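PDB 2R5O: putative ATP binding component of ABC-transporter from Escherichia coli, which probably powers export of the O-antigen polysaccharide as the ATP-binding part of an ABC transporter, its C-terminal domain, the piece described here, binding carbohydrate. Local coordinates for residues E25-Y36 with R42-Y53; D73-E81 with Y139-A147. All coordinates share one frame; numbering follows the deposited sequence.

Contact 1 of 2, residues E25-Y36 with R42-Y53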
loop_
_atom_site.group_PDB
_atom_site.type_symbol
_atom_site.label_atom_id
_atom_site.label_comp_id
_atom_site.label_asym_id
_atom_site.label_seq_id
_atom_site.Cartn_x
_atom_site.Cartn_y
_atom_site.Cartn_z
ATOM N N GLU A 25 -25.571 22.017 13.223
ATOM C CA GLU A 25 -24.528 22.884 13.768
ATOM C C GLU A 25 -23.530 23.242 12.675
ATOM O O GLU A 25 -23.011 22.346 11.963
ATOM C CB GLU A 25 -23.820 22.180 14.928
ATOM C CG GLU A 25 -24.771 21.880 16.083
ATOM C CD GLU A 25 -24.126 21.164 17.256
ATOM O OE1 GLU A 25 -24.813 21.006 18.291
ATOM O OE2 GLU A 25 -22.954 20.754 17.156
ATOM N N ILE A 26 -23.249 24.538 12.532
ATOM C CA ILE A 26 -22.350 24.998 11.465
ATOM C C ILE A 26 -21.053 25.643 11.948
ATOM O O ILE A 26 -20.293 26.150 11.125
ATOM C CB ILE A 26 -23.059 25.962 10.471
ATOM C CG1 ILE A 26 -23.465 27.276 11.150
ATOM C CG2 ILE A 26 -24.271 25.274 9.845
ATOM C CD1 ILE A 26 -23.742 28.391 10.154
ATOM N N GLU A 27 -20.785 25.607 13.252
ATOM C CA GLU A 27 -19.558 26.187 13.816
ATOM C C GLU A 27 -18.359 25.381 13.323
ATOM O O GLU A 27 -18.435 24.165 13.217
ATOM C CB GLU A 27 -19.593 26.137 15.347
ATOM C CG GLU A 27 -18.420 26.802 16.053
ATOM C CD GLU A 27 -18.469 26.633 17.567
ATOM O OE1 GLU A 27 -17.462 26.969 18.224
ATOM O OE2 GLU A 27 -19.503 26.158 18.103
ATOM N N ASP A 28 -17.256 26.065 13.029
ATOM C CA ASP A 28 -16.030 25.406 12.557
ATOM C C ASP A 28 -15.268 24.891 13.783
ATOM O O ASP A 28 -14.483 25.630 14.397
ATOM C CB ASP A 28 -15.220 26.390 11.694
ATOM C CG ASP A 28 -14.037 25.754 11.024
ATOM O OD1 ASP A 28 -13.638 24.633 11.393
ATOM O OD2 ASP A 28 -13.480 26.387 10.110
ATOM N N VAL A 29 -15.556 23.646 14.170
ATOM C CA VAL A 29 -14.955 23.014 15.341
ATOM C C VAL A 29 -13.864 21.988 14.990
ATOM O O VAL A 29 -13.355 21.282 15.851
ATOM C CB VAL A 29 -16.039 22.357 16.227
ATOM C CG1 VAL A 29 -17.034 23.408 16.696
ATOM C CG2 VAL A 29 -16.752 21.249 15.519
ATOM N N TYR A 30 -13.487 21.943 13.718
ATOM C CA TYR A 30 -12.472 21.021 13.210
ATOM C C TYR A 30 -11.212 21.024 14.070
ATOM O O TYR A 30 -10.658 19.970 14.406
ATOM C CB TYR A 30 -12.183 21.438 11.777
ATOM C CG TYR A 30 -11.406 20.517 10.869
ATOM C CD1 TYR A 30 -12.042 19.828 9.827
ATOM C CD2 TYR A 30 -10.025 20.393 10.977
ATOM C CE1 TYR A 30 -11.341 19.060 8.941
ATOM C CE2 TYR A 30 -9.307 19.605 10.084
ATOM C CZ TYR A 30 -9.976 18.948 9.053
ATOM O OH TYR A 30 -9.275 18.207 8.128
ATOM N N HIS A 31 -10.771 22.227 14.433
ATOM C CA HIS A 31 -9.524 22.422 15.153
ATOM C C HIS A 31 -9.569 21.856 16.577
ATOM O O HIS A 31 -8.517 21.741 17.216
ATOM C CB HIS A 31 -9.164 23.905 15.194
ATOM C CG HIS A 31 -10.023 24.714 16.100
ATOM N ND1 HIS A 31 -11.231 25.272 15.733
ATOM C CD2 HIS A 31 -9.841 25.030 17.398
ATOM C CE1 HIS A 31 -11.746 25.909 16.776
ATOM N NE2 HIS A 31 -10.923 25.780 17.793
ATOM N N THR A 32 -10.761 21.497 17.073
ATOM C CA THR A 32 -10.890 20.980 18.444
ATOM C C THR A 32 -10.771 19.464 18.558
ATOM O O THR A 32 -10.809 18.945 19.670
ATOM C CB THR A 32 -12.248 21.353 19.072
ATOM O OG1 THR A 32 -13.305 20.590 18.465
ATOM C CG2 THR A 32 -12.533 22.863 18.954
ATOM N N ARG A 33 -10.681 18.760 17.438
ATOM C CA ARG A 33 -10.797 17.302 17.445
ATOM C C ARG A 33 -9.460 16.584 17.663
ATOM O O ARG A 33 -8.401 17.134 17.397
ATOM C CB ARG A 33 -11.414 16.808 16.129
ATOM C CG ARG A 33 -12.809 17.339 15.854
ATOM C CD ARG A 33 -13.754 17.100 17.029
ATOM N NE ARG A 33 -15.095 17.499 16.675
ATOM C CZ ARG A 33 -16.101 17.579 17.537
ATOM N NH1 ARG A 33 -15.915 17.292 18.821
ATOM N NH2 ARG A 33 -17.297 17.948 17.121
ATOM N N PRO A 34 -9.503 15.350 18.146
ATOM C CA PRO A 34 -8.286 14.597 18.329
ATOM C C PRO A 34 -7.528 14.423 17.015
ATOM O O PRO A 34 -8.120 14.107 15.985
ATOM C CB PRO A 34 -8.797 13.238 18.844
ATOM C CG PRO A 34 -10.071 13.555 19.536
ATOM C CD PRO A 34 -10.682 14.599 18.614
ATOM N N GLY A 35 -6.216 14.614 17.074
ATOM C CA GLY A 35 -5.351 14.489 15.923
ATOM C C GLY A 35 -5.214 15.754 15.100
ATOM O O GLY A 35 -4.403 15.785 14.177
ATOM N N TYR A 36 -5.964 16.809 15.401
ATOM C CA TYR A 36 -5.852 18.028 14.609
ATOM C C TYR A 36 -4.440 18.592 14.712
ATOM O O TYR A 36 -3.845 18.633 15.788
ATOM C CB TYR A 36 -6.849 19.084 15.077
ATOM C CG TYR A 36 -6.618 20.400 14.380
ATOM C CD1 TYR A 36 -7.018 20.576 13.065
ATOM C CD2 TYR A 36 -6.004 21.464 15.029
ATOM C CE1 TYR A 36 -6.769 21.748 12.383
ATOM C CE2 TYR A 36 -5.759 22.657 14.373
ATOM C CZ TYR A 36 -6.143 22.789 13.047
ATOM O OH TYR A 36 -5.873 23.981 12.408
ATOM N N ARG A 42 -4.391 25.427 5.392
ATOM C CA ARG A 42 -5.726 25.558 4.881
ATOM C C ARG A 42 -5.749 26.569 3.754
ATOM O O ARG A 42 -5.178 27.650 3.890
ATOM C CB ARG A 42 -6.663 25.961 6.011
ATOM C CG ARG A 42 -8.126 25.935 5.631
ATOM C CD ARG A 42 -9.008 26.346 6.779
ATOM N NE ARG A 42 -10.414 26.083 6.514
ATOM C CZ ARG A 42 -11.365 26.271 7.429
ATOM N NH1 ARG A 42 -11.028 26.762 8.611
ATOM N NH2 ARG A 42 -12.619 25.923 7.179
ATOM N N TRP A 43 -6.384 26.222 2.646
ATOM C CA TRP A 43 -6.448 27.086 1.482
ATOM C C TRP A 43 -7.742 26.811 0.740
ATOM O O TRP A 43 -8.453 25.825 0.997
ATOM C CB TRP A 43 -5.199 26.921 0.584
ATOM C CG TRP A 43 -5.082 25.568 -0.036
ATOM C CD1 TRP A 43 -4.655 24.407 0.530
ATOM C CD2 TRP A 43 -5.418 25.257 -1.402
ATOM N NE1 TRP A 43 -4.713 23.380 -0.395
ATOM C CE2 TRP A 43 -5.178 23.882 -1.588
ATOM C CE3 TRP A 43 -5.867 26.018 -2.484
ATOM C CZ2 TRP A 43 -5.410 23.239 -2.817
ATOM C CZ3 TRP A 43 -6.119 25.367 -3.701
ATOM C CH2 TRP A 43 -5.862 24.003 -3.850
ATOM N N GLY A 44 -8.042 27.642 -0.244
ATOM C CA GLY A 44 -9.247 27.458 -1.051
ATOM C C GLY A 44 -9.850 28.768 -1.475
ATOM O O GLY A 44 -9.530 29.818 -0.935
ATOM N N GLN A 45 -10.778 28.710 -2.417
ATOM C CA GLN A 45 -11.455 29.902 -2.916
ATOM C C GLN A 45 -12.628 30.303 -2.066
ATOM O O GLN A 45 -13.130 31.427 -2.247
ATOM C CB GLN A 45 -11.918 29.682 -4.356
ATOM C CG GLN A 45 -10.758 29.604 -5.328
ATOM C CD GLN A 45 -11.190 29.837 -6.770
ATOM O OE1 GLN A 45 -12.211 30.461 -7.032
ATOM N NE2 GLN A 45 -10.413 29.330 -7.694
ATOM N N GLY A 46 -13.090 29.468 -1.160
ATOM C CA GLY A 46 -14.293 29.767 -0.391
ATOM C C GLY A 46 -15.537 29.262 -1.076
ATOM O O GLY A 46 -15.454 28.685 -2.156
ATOM N N GLY A 47 -16.674 29.455 -0.429
ATOM C CA GLY A 47 -17.960 29.001 -0.926
ATOM C C GLY A 47 -18.489 27.773 -0.202
ATOM O O GLY A 47 -19.653 27.418 -0.334
ATOM N N ALA A 48 -17.606 27.111 0.539
ATOM C CA ALA A 48 -17.968 26.023 1.440
ATOM C C ALA A 48 -16.871 25.945 2.472
ATOM O O ALA A 48 -15.753 26.400 2.224
ATOM C CB ALA A 48 -18.049 24.703 0.688
ATOM N N LYS A 49 -17.179 25.337 3.603
ATOM C CA LYS A 49 -16.219 25.175 4.699
ATOM C C LYS A 49 -16.325 23.771 5.257
ATOM O O LYS A 49 -17.424 23.333 5.606
ATOM C CB LYS A 49 -16.473 26.167 5.846
ATOM C CG LYS A 49 -16.100 27.584 5.490
ATOM C CD LYS A 49 -16.476 28.517 6.597
ATOM C CE LYS A 49 -15.485 28.530 7.698
ATOM N NZ LYS A 49 -15.748 29.748 8.583
ATOM N N ILE A 50 -15.175 23.109 5.405
ATOM C CA ILE A 50 -15.121 21.849 6.120
ATOM C C ILE A 50 -15.052 22.228 7.599
ATOM O O ILE A 50 -14.046 22.774 8.056
ATOM C CB ILE A 50 -13.931 20.992 5.739
ATOM C CG1 ILE A 50 -13.892 20.800 4.224
ATOM C CG2 ILE A 50 -14.008 19.686 6.471
ATOM C CD1 ILE A 50 -12.654 20.096 3.748
ATOM N N ILE A 51 -16.137 21.997 8.334
ATOM C CA ILE A 51 -16.284 22.521 9.699
ATOM C C ILE A 51 -16.064 21.477 10.804
ATOM O O ILE A 51 -15.983 21.838 11.965
ATOM C CB ILE A 51 -17.658 23.213 9.872
ATOM C CG1 ILE A 51 -18.810 22.331 9.378
ATOM C CG2 ILE A 51 -17.648 24.550 9.137
ATOM C CD1 ILE A 51 -20.173 22.881 9.795
ATOM N N ASP A 52 -15.975 20.204 10.434
ATOM C CA ASP A 52 -15.745 19.165 11.440
ATOM C C ASP A 52 -15.269 17.907 10.738
ATOM O O ASP A 52 -15.409 17.772 9.514
ATOM C CB ASP A 52 -17.029 18.893 12.252
ATOM C CG ASP A 52 -16.767 18.329 13.642
ATOM O OD1 ASP A 52 -15.615 18.121 14.034
ATOM O OD2 ASP A 52 -17.776 18.123 14.357
ATOM N N TYR A 53 -14.686 16.996 11.510
ATOM C CA TYR A 53 -14.372 15.655 11.024
ATOM C C TYR A 53 -14.542 14.652 12.139
ATOM O O TYR A 53 -14.622 15.015 13.326
ATOM C CB TYR A 53 -12.953 15.581 10.449
ATOM C CG TYR A 53 -11.817 15.675 11.450
ATOM C CD1 TYR A 53 -11.209 14.541 12.002
ATOM C CD2 TYR A 53 -11.322 16.901 11.833
ATOM C CE1 TYR A 53 -10.169 14.643 12.891
ATOM C CE2 TYR A 53 -10.249 17.013 12.719
ATOM C CZ TYR A 53 -9.685 15.873 13.234
ATOM O OH TYR A 53 -8.628 16.018 14.125
#
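Two salt bridges, an edge-to-face aromatic pair and a tyrosine hydroxyl tie the loop 25-36 to the strand 48-53 and to R42, on the flank of a beta sandwich. R33 and D52 illustrate the side-on pairing of a guanidinium with a carboxylate. NE gives a nearly straight bond to OD1 (R33 NE to D52 OD1 2.8 Å) and NH2 takes OD2. The two planes are only 15° apart. R33 alone holds both oxygens, and the backbone N of Y53 gives OD1 a second donor.

D28 is gripped differently. R42 meets it end-on, NH1 and NH2 both turned to OD2 (R42 NH1 to D28 OD2 2.9 Å), and here the planes stand almost perpendicular, at 86°. D28 OD1 and R42 NH2 have further partners in R160 and D158, a charge network that probably steadies the aspartate as an anion. Between the bridges V29 N bonds to I51 O, while the I51 side chain lies against the backbone of I26 and E27, its CD1 3.5 Å from I26 CA.

Y53 sends its CD2 edge over the centre of the Y30 ring, the centroids 4.6 Å apart; Y30 OH itself bonds to S163. With CG between backbone N and carbonyl carbon (chi1 71°), Y53 reaches the R33-Y36 type II turn, where its OH donates to P34 O at 2.7 Å from above the carbonyl plane. Opposite K77 of neighbouring strand 71-80, strand 48-57 sets two residues, I51 and D52, against one, a classic beta bulge.

Contact 2 of 2, residues D73-E81 with Y139-A147; sequences DFLMKVVFE and YLLSFGISA
One face of the F143 ring is taken by M76, whose CB stands over it 4.0 Å from the centroid in a CH-pi contact, while F74 CB and L75 O approach the same ring obliquely. The F80 ring carries V78 CG1 of its own strand on one face and meets I145 obliquely. These groups belong to the core of an immunoglobulin-like beta sandwich: strands 73-80 and 139-147 come from its two different sheets, cross at -39° and approach to 8.6 Å between their axes, a spacing bridged by side chains.

M76 shows how a flexible chain can serve several neighbours. Its CG sits between the backbone N and the carbonyl carbon (chi1 47°), the chain runs straight on to SD, and a bend at chi3 carries the methyl toward the backbone of G144. The M76 chain runs antiparallel alongside that of F143, with SD 3.6 Å from F143 CD1 in an oblique Met-aromatic contact, and M76 CE lands 3.5 Å from G144 O.

Apolar pairs continue this layer along the strands. Toward one end F74 CD1 meets L141 CD2 obliquely, and toward the other I145 receives V78 and F80, its CG2 lying 4.2 Å from V78 CG1. Strand 48-57 adds to the same interior, Y53 packing on F143 and I50 on I145, and I91 and I164 join it from the other sheet. At the F80 end the closest touch is made by one ring carbon, F80 CE1, which lies 3.9 Å from I145 CG1.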
loop_
_atom_site.group_PDB
_atom_site.type_symbol
_atom_site.label_atom_id
_atom_site.label_comp_id
_atom_site.label_asym_id
_atom_site.label_seq_id
_atom_site.Cartn_x
_atom_site.Cartn_y
_atom_site.Cartn_z
ATOM N N ASP A 73 -13.015 4.554 9.056
ATOM C CA ASP A 73 -13.902 5.551 8.473
ATOM C C ASP A 73 -13.373 6.947 8.755
ATOM O O ASP A 73 -13.092 7.287 9.899
ATOM C CB ASP A 73 -15.310 5.455 9.058
ATOM C CG ASP A 73 -15.963 4.120 8.853
ATOM O OD1 ASP A 73 -15.733 3.429 7.849
ATOM O OD2 ASP A 73 -16.794 3.787 9.714
ATOM N N PHE A 74 -13.263 7.740 7.696
ATOM C CA PHE A 74 -12.797 9.111 7.731
ATOM C C PHE A 74 -13.943 9.974 7.240
ATOM O O PHE A 74 -14.291 9.934 6.048
ATOM C CB PHE A 74 -11.589 9.269 6.803
ATOM C CG PHE A 74 -10.396 8.438 7.213
ATOM C CD1 PHE A 74 -9.508 8.889 8.166
ATOM C CD2 PHE A 74 -10.150 7.191 6.640
ATOM C CE1 PHE A 74 -8.406 8.135 8.511
ATOM C CE2 PHE A 74 -9.071 6.467 7.014
ATOM C CZ PHE A 74 -8.184 6.947 7.940
ATOM N N LEU A 75 -14.565 10.716 8.146
ATOM C CA LEU A 75 -15.759 11.517 7.859
ATOM C C LEU A 75 -15.443 12.994 7.940
ATOM O O LEU A 75 -14.711 13.433 8.841
ATOM C CB LEU A 75 -16.898 11.207 8.840
ATOM C CG LEU A 75 -17.378 9.753 8.824
ATOM C CD1 LEU A 75 -16.668 8.903 9.867
ATOM C CD2 LEU A 75 -18.884 9.678 8.974
ATOM N N MET A 76 -16.012 13.764 7.022
ATOM C CA MET A 76 -15.873 15.212 7.025
ATOM C C MET A 76 -17.245 15.858 6.885
ATOM O O MET A 76 -18.076 15.378 6.126
ATOM C CB MET A 76 -14.920 15.683 5.905
ATOM C CG MET A 76 -15.187 15.047 4.528
ATOM S SD MET A 76 -14.160 15.620 3.159
ATOM C CE MET A 76 -14.979 17.134 2.898
ATOM N N LYS A 77 -17.474 16.946 7.622
ATOM C CA LYS A 77 -18.730 17.685 7.584
ATOM C C LYS A 77 -18.479 19.033 6.930
ATOM O O LYS A 77 -17.532 19.742 7.286
ATOM C CB LYS A 77 -19.266 17.893 8.989
ATOM C CG LYS A 77 -20.616 18.602 8.996
ATOM C CD LYS A 77 -21.316 18.580 10.357
ATOM C CE LYS A 77 -20.697 19.558 11.307
ATOM N NZ LYS A 77 -21.574 19.854 12.502
ATOM N N VAL A 78 -19.336 19.385 5.981
ATOM C CA VAL A 78 -19.179 20.599 5.174
ATOM C C VAL A 78 -20.465 21.412 5.198
ATOM O O VAL A 78 -21.561 20.847 5.047
ATOM C CB VAL A 78 -18.869 20.262 3.706
ATOM C CG1 VAL A 78 -18.612 21.537 2.899
ATOM C CG2 VAL A 78 -17.686 19.314 3.625
ATOM N N VAL A 79 -20.329 22.735 5.328
ATOM C CA VAL A 79 -21.441 23.659 5.103
ATOM C C VAL A 79 -21.200 24.408 3.797
ATOM O O VAL A 79 -20.108 24.895 3.552
ATOM C CB VAL A 79 -21.662 24.623 6.310
ATOM C CG1 VAL A 79 -20.436 25.502 6.641
ATOM C CG2 VAL A 79 -22.877 25.525 6.055
ATOM N N PHE A 80 -22.227 24.460 2.951
ATOM C CA PHE A 80 -22.157 25.085 1.627
ATOM C C PHE A 80 -22.826 26.447 1.650
ATOM O O PHE A 80 -23.931 26.582 2.159
ATOM C CB PHE A 80 -22.798 24.170 0.593
ATOM C CG PHE A 80 -22.055 22.867 0.446
ATOM C CD1 PHE A 80 -20.978 22.770 -0.430
ATOM C CD2 PHE A 80 -22.382 21.775 1.211
ATOM C CE1 PHE A 80 -20.272 21.598 -0.555
ATOM C CE2 PHE A 80 -21.677 20.595 1.090
ATOM C CZ PHE A 80 -20.627 20.505 0.196
ATOM N N GLU A 81 -22.122 27.450 1.135
ATOM C CA GLU A 81 -22.616 28.835 1.128
ATOM C C GLU A 81 -23.409 29.168 -0.146
ATOM O O GLU A 81 -24.136 30.162 -0.167
ATOM C CB GLU A 81 -21.448 29.800 1.364
ATOM C CG GLU A 81 -21.007 29.837 2.853
ATOM C CD GLU A 81 -19.724 29.090 3.171
ATOM O OE1 GLU A 81 -19.798 27.930 3.646
ATOM O OE2 GLU A 81 -18.633 29.678 2.984
ATOM N N TYR A 139 1.376 9.515 9.988
ATOM C CA TYR A 139 1.007 9.928 8.648
ATOM C C TYR A 139 0.170 11.204 8.753
ATOM O O TYR A 139 -0.423 11.519 9.790
ATOM C CB TYR A 139 0.233 8.794 7.962
ATOM C CG TYR A 139 1.037 7.507 7.915
ATOM C CD1 TYR A 139 1.963 7.270 6.915
ATOM C CD2 TYR A 139 0.922 6.562 8.924
ATOM C CE1 TYR A 139 2.712 6.135 6.875
ATOM C CE2 TYR A 139 1.662 5.397 8.904
ATOM C CZ TYR A 139 2.575 5.190 7.867
ATOM O OH TYR A 139 3.339 4.054 7.809
ATOM N N LEU A 140 0.100 11.915 7.639
ATOM C CA LEU A 140 -0.609 13.167 7.535
ATOM C C LEU A 140 -1.806 13.032 6.636
ATOM O O LEU A 140 -1.679 12.595 5.472
ATOM C CB LEU A 140 0.296 14.258 6.978
ATOM C CG LEU A 140 1.599 14.515 7.740
ATOM C CD1 LEU A 140 2.465 15.530 7.049
ATOM C CD2 LEU A 140 1.311 14.938 9.180
ATOM N N LEU A 141 -2.971 13.397 7.159
ATOM C CA LEU A 141 -4.242 13.327 6.439
ATOM C C LEU A 141 -4.707 14.727 6.079
ATOM O O LEU A 141 -4.610 15.660 6.878
ATOM C CB LEU A 141 -5.297 12.642 7.323
ATOM C CG LEU A 141 -6.739 12.586 6.820
ATOM C CD1 LEU A 141 -6.882 11.744 5.580
ATOM C CD2 LEU A 141 -7.644 12.075 7.944
ATOM N N SER A 142 -5.251 14.844 4.872
ATOM C CA SER A 142 -5.939 16.046 4.375
ATOM C C SER A 142 -7.379 15.717 4.004
ATOM O O SER A 142 -7.639 14.661 3.443
ATOM C CB SER A 142 -5.264 16.528 3.074
ATOM O OG SER A 142 -3.876 16.751 3.246
ATOM N N PHE A 143 -8.293 16.651 4.297
ATOM C CA PHE A 143 -9.651 16.610 3.802
ATOM C C PHE A 143 -9.853 17.845 2.931
ATOM O O PHE A 143 -9.440 18.947 3.339
ATOM C CB PHE A 143 -10.679 16.671 4.919
ATOM C CG PHE A 143 -10.916 15.392 5.686
ATOM C CD1 PHE A 143 -11.465 14.302 5.082
ATOM C CD2 PHE A 143 -10.668 15.332 7.042
ATOM C CE1 PHE A 143 -11.804 13.193 5.799
ATOM C CE2 PHE A 143 -10.962 14.198 7.774
ATOM C CZ PHE A 143 -11.538 13.122 7.142
ATOM N N GLY A 144 -10.504 17.706 1.785
ATOM C CA GLY A 144 -10.801 18.825 0.912
ATOM C C GLY A 144 -12.190 18.741 0.334
ATOM O O GLY A 144 -12.762 17.656 0.232
ATOM N N ILE A 145 -12.740 19.896 -0.056
ATOM C CA ILE A 145 -14.013 19.977 -0.795
ATOM C C ILE A 145 -13.801 20.924 -1.982
ATOM O O ILE A 145 -13.277 22.028 -1.817
ATOM C CB ILE A 145 -15.216 20.389 0.135
ATOM C CG1 ILE A 145 -16.553 20.354 -0.602
ATOM C CG2 ILE A 145 -15.001 21.703 0.778
ATOM C CD1 ILE A 145 -17.056 18.958 -0.889
ATOM N N SER A 146 -14.213 20.466 -3.162
ATOM C CA SER A 146 -14.120 21.197 -4.410
ATOM C C SER A 146 -15.423 21.075 -5.148
ATOM O O SER A 146 -16.297 20.320 -4.742
ATOM C CB SER A 146 -12.960 20.642 -5.242
ATOM O OG SER A 146 -11.746 20.622 -4.488
ATOM N N ALA A 147 -15.576 21.834 -6.221
ATOM C CA ALA A 147 -16.796 21.759 -7.022
ATOM C C ALA A 147 -16.498 21.959 -8.494
ATOM O O ALA A 147 -15.643 22.749 -8.864
ATOM C CB ALA A 147 -17.799 22.788 -6.570
#

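Contact 1 closes in the chain before contact 2 opens, yet the two meet in space, their centres about 8 Å apart. Strands 48-57 and 71-80 are neighbours in one sheet, so the flank and the core share a ladder: I51 N lies 2.9 Å from K77 O and G47 O 2.9 Å from E81 N, both probable hydrogen bonds. K77 NZ also bonds to E25 O, fastening the loop to the strand of contact 2. From the loop, Y30 reaches into the sandwich interior, its OH 3.4 Å from F143 CD2. A bound sodium ion lies about 8 Å from the side chain of R42; the side chain of F74 is about 12 Å from a bound sodium ion.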